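PDB 6SLN: RagA protein from Porphyromonas gingivalis, which probably takes up substrates across the bacterial outer membrane as a TonB-dependent beta-barrel receptor. Local coordinates for residues Gln682-Leu687 with Glu699-Val704. Sequence-based numbering, arbitrary orientation.
Sequences QFNFGL and EVDFYV
Segments 682-687 and 699-704 of two neighbouring strands of the TonB-dependent receptor beta-barrel pair antiparallel in a beta hairpin, their local axes 165° apart. In each of the three hydrogen-bonded pairs, F683 with V704, F685 with F702 and L687 with V700, both backbone N-H groups donate to the partner's carbonyl; the straightest bond runs from F685 N to F702 O at 2.6 Å. These six residues put their side chains on one face, apolar throughout, as expected of a barrel wall turned to lipid. There F683, with CG anti to its backbone N (chi1 166°), presents its ring edge to V704: CD2 lies 3.5 Å from V704 CG1, which sits in the ring plane. V704 holds CG1 in the crowded position between N and the carbonyl carbon, so that this methyl reaches the phenylalanine. The F702 ring meets F683 more loosely, CE2 to CE2 at 4.5 Å.

The other face, with N684, D701 and Y703, is buried and polar, and faces the barrel interior: Y703 stacks on H147 of the plug and its OH bonds N762, while Q682 NE2 bonds the carbonyl of K187. Y703 holds CG in the crowded position between backbone N and carbonyl carbon (chi1 64°), with its CB 3.3 Å from N684 OD1. D701 OD1 comes within 3.2 Å of G686 CA, where the glycine has no side chain to obstruct the carboxylate. The diagonal N684-D701 bond links the strands beyond the backbone: N684 ND2, its acceptor lying in the amide plane, donates over 2.7 Å to the anti lone pair of D701 OD1.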
loop_
_atom_site.group_PDB
_atom_site.type_symbol
_atom_site.label_atom_id
_atom_site.label_comp_id
_atom_site.label_asym_id
_atom_site.label_seq_id
_atom_site.Cartn_x
_atom_site.Cartn_y
_atom_site.Cartn_z
ATOM N N GLN A 682 17.634 -41.682 -10.656
ATOM C CA GLN A 682 18.894 -41.784 -9.926
ATOM C C GLN A 682 19.122 -43.229 -9.514
ATOM O O GLN A 682 18.379 -43.774 -8.691
ATOM C CB GLN A 682 18.911 -40.879 -8.704
ATOM C CG GLN A 682 20.311 -40.636 -8.193
ATOM C CD GLN A 682 20.341 -40.216 -6.744
ATOM O OE1 GLN A 682 21.027 -40.831 -5.932
ATOM N NE2 GLN A 682 19.606 -39.164 -6.410
ATOM N N PHE A 683 20.166 -43.828 -10.075
ATOM C CA PHE A 683 20.671 -45.107 -9.613
ATOM C C PHE A 683 21.752 -44.842 -8.573
ATOM O O PHE A 683 22.617 -43.986 -8.777
ATOM C CB PHE A 683 21.222 -45.915 -10.786
ATOM C CG PHE A 683 22.057 -47.085 -10.379
ATOM C CD1 PHE A 683 21.498 -48.154 -9.704
ATOM C CD2 PHE A 683 23.410 -47.121 -10.677
ATOM C CE1 PHE A 683 22.278 -49.243 -9.335
ATOM C CE2 PHE A 683 24.197 -48.203 -10.309
ATOM C CZ PHE A 683 23.629 -49.265 -9.639
ATOM N N ASN A 684 21.681 -45.546 -7.449
ATOM C CA ASN A 684 22.616 -45.316 -6.360
ATOM C C ASN A 684 23.023 -46.649 -5.774
ATOM O O ASN A 684 22.163 -47.470 -5.457
ATOM C CB ASN A 684 22.007 -44.437 -5.266
ATOM C CG ASN A 684 23.037 -43.969 -4.268
ATOM O OD1 ASN A 684 23.555 -42.861 -4.369
ATOM N ND2 ASN A 684 23.384 -44.839 -3.326
ATOM N N PHE A 685 24.328 -46.854 -5.623
ATOM C CA PHE A 685 24.885 -48.098 -5.103
ATOM C C PHE A 685 25.843 -47.761 -3.971
ATOM O O PHE A 685 26.837 -47.062 -4.190
ATOM C CB PHE A 685 25.611 -48.875 -6.202
ATOM C CG PHE A 685 26.419 -50.008 -5.684
ATOM C CD1 PHE A 685 27.750 -49.831 -5.329
ATOM C CD2 PHE A 685 25.849 -51.256 -5.531
ATOM C CE1 PHE A 685 28.497 -50.881 -4.831
ATOM C CE2 PHE A 685 26.588 -52.312 -5.046
ATOM C CZ PHE A 685 27.917 -52.124 -4.695
ATOM N N GLY A 686 25.570 -48.274 -2.767
ATOM C CA GLY A 686 26.271 -47.826 -1.586
ATOM C C GLY A 686 26.834 -48.957 -0.747
ATOM O O GLY A 686 26.445 -50.119 -0.870
ATOM N N LEU A 687 27.757 -48.582 0.135
ATOM C CA LEU A 687 28.394 -49.539 1.031
ATOM C C LEU A 687 28.698 -48.840 2.346
ATOM O O LEU A 687 29.573 -47.973 2.388
ATOM C CB LEU A 687 29.665 -50.096 0.412
ATOM C CG LEU A 687 30.076 -51.450 0.970
ATOM C CD1 LEU A 687 29.121 -52.530 0.508
ATOM C CD2 LEU A 687 31.521 -51.788 0.590
ATOM N N GLU A 699 31.457 -44.917 4.769
ATOM C CA GLU A 699 30.369 -45.124 3.821
ATOM C C GLU A 699 30.784 -44.569 2.469
ATOM O O GLU A 699 31.148 -43.393 2.363
ATOM C CB GLU A 699 29.082 -44.466 4.302
ATOM C CG GLU A 699 27.918 -44.668 3.350
ATOM C CD GLU A 699 26.674 -45.169 4.054
ATOM O OE1 GLU A 699 25.823 -45.793 3.377
ATOM O OE2 GLU A 699 26.549 -44.935 5.281
ATOM N N VAL A 700 30.753 -45.431 1.453
ATOM C CA VAL A 700 30.923 -45.044 0.056
ATOM C C VAL A 700 29.580 -45.208 -0.643
ATOM O O VAL A 700 28.841 -46.164 -0.374
ATOM C CB VAL A 700 32.009 -45.868 -0.669
ATOM C CG1 VAL A 700 32.482 -45.112 -1.885
ATOM C CG2 VAL A 700 33.178 -46.157 0.246
ATOM N N ASP A 701 29.267 -44.274 -1.537
ATOM C CA ASP A 701 28.038 -44.321 -2.322
ATOM C C ASP A 701 28.365 -43.888 -3.741
ATOM O O ASP A 701 28.737 -42.736 -3.965
ATOM C CB ASP A 701 26.963 -43.420 -1.718
ATOM C CG ASP A 701 26.067 -44.156 -0.751
ATOM O OD1 ASP A 701 25.141 -44.853 -1.224
ATOM O OD2 ASP A 701 26.298 -44.049 0.478
ATOM N N PHE A 702 28.242 -44.805 -4.690
ATOM C CA PHE A 702 28.366 -44.487 -6.104
ATOM C C PHE A 702 26.974 -44.271 -6.671
ATOM O O PHE A 702 26.089 -45.114 -6.498
ATOM C CB PHE A 702 29.083 -45.605 -6.864
ATOM C CG PHE A 702 29.047 -45.450 -8.367
ATOM C CD1 PHE A 702 29.951 -44.618 -9.016
ATOM C CD2 PHE A 702 28.100 -46.132 -9.137
ATOM C CE1 PHE A 702 29.918 -44.472 -10.412
ATOM C CE2 PHE A 702 28.061 -45.991 -10.529
ATOM C CZ PHE A 702 28.975 -45.160 -11.165
ATOM N N TYR A 703 26.787 -43.156 -7.363
ATOM C CA TYR A 703 25.497 -42.853 -7.954
ATOM C C TYR A 703 25.664 -42.429 -9.402
ATOM O O TYR A 703 26.740 -42.006 -9.835
ATOM C CB TYR A 703 24.792 -41.731 -7.202
ATOM C CG TYR A 703 25.535 -40.427 -7.292
ATOM C CD1 TYR A 703 25.279 -39.528 -8.316
ATOM C CD2 TYR A 703 26.506 -40.101 -6.361
ATOM C CE1 TYR A 703 25.963 -38.341 -8.406
ATOM C CE2 TYR A 703 27.192 -38.912 -6.438
ATOM C CZ TYR A 703 26.917 -38.035 -7.457
ATOM O OH TYR A 703 27.605 -36.847 -7.532
ATOM N N VAL A 704 24.560 -42.520 -10.141
ATOM C CA VAL A 704 24.449 -41.929 -11.470
ATOM C C VAL A 704 23.040 -41.378 -11.602
ATOM O O VAL A 704 22.056 -42.103 -11.407
ATOM C CB VAL A 704 24.754 -42.910 -12.616
ATOM C CG1 VAL A 704 23.912 -44.160 -12.500
ATOM C CG2 VAL A 704 24.508 -42.223 -13.949
#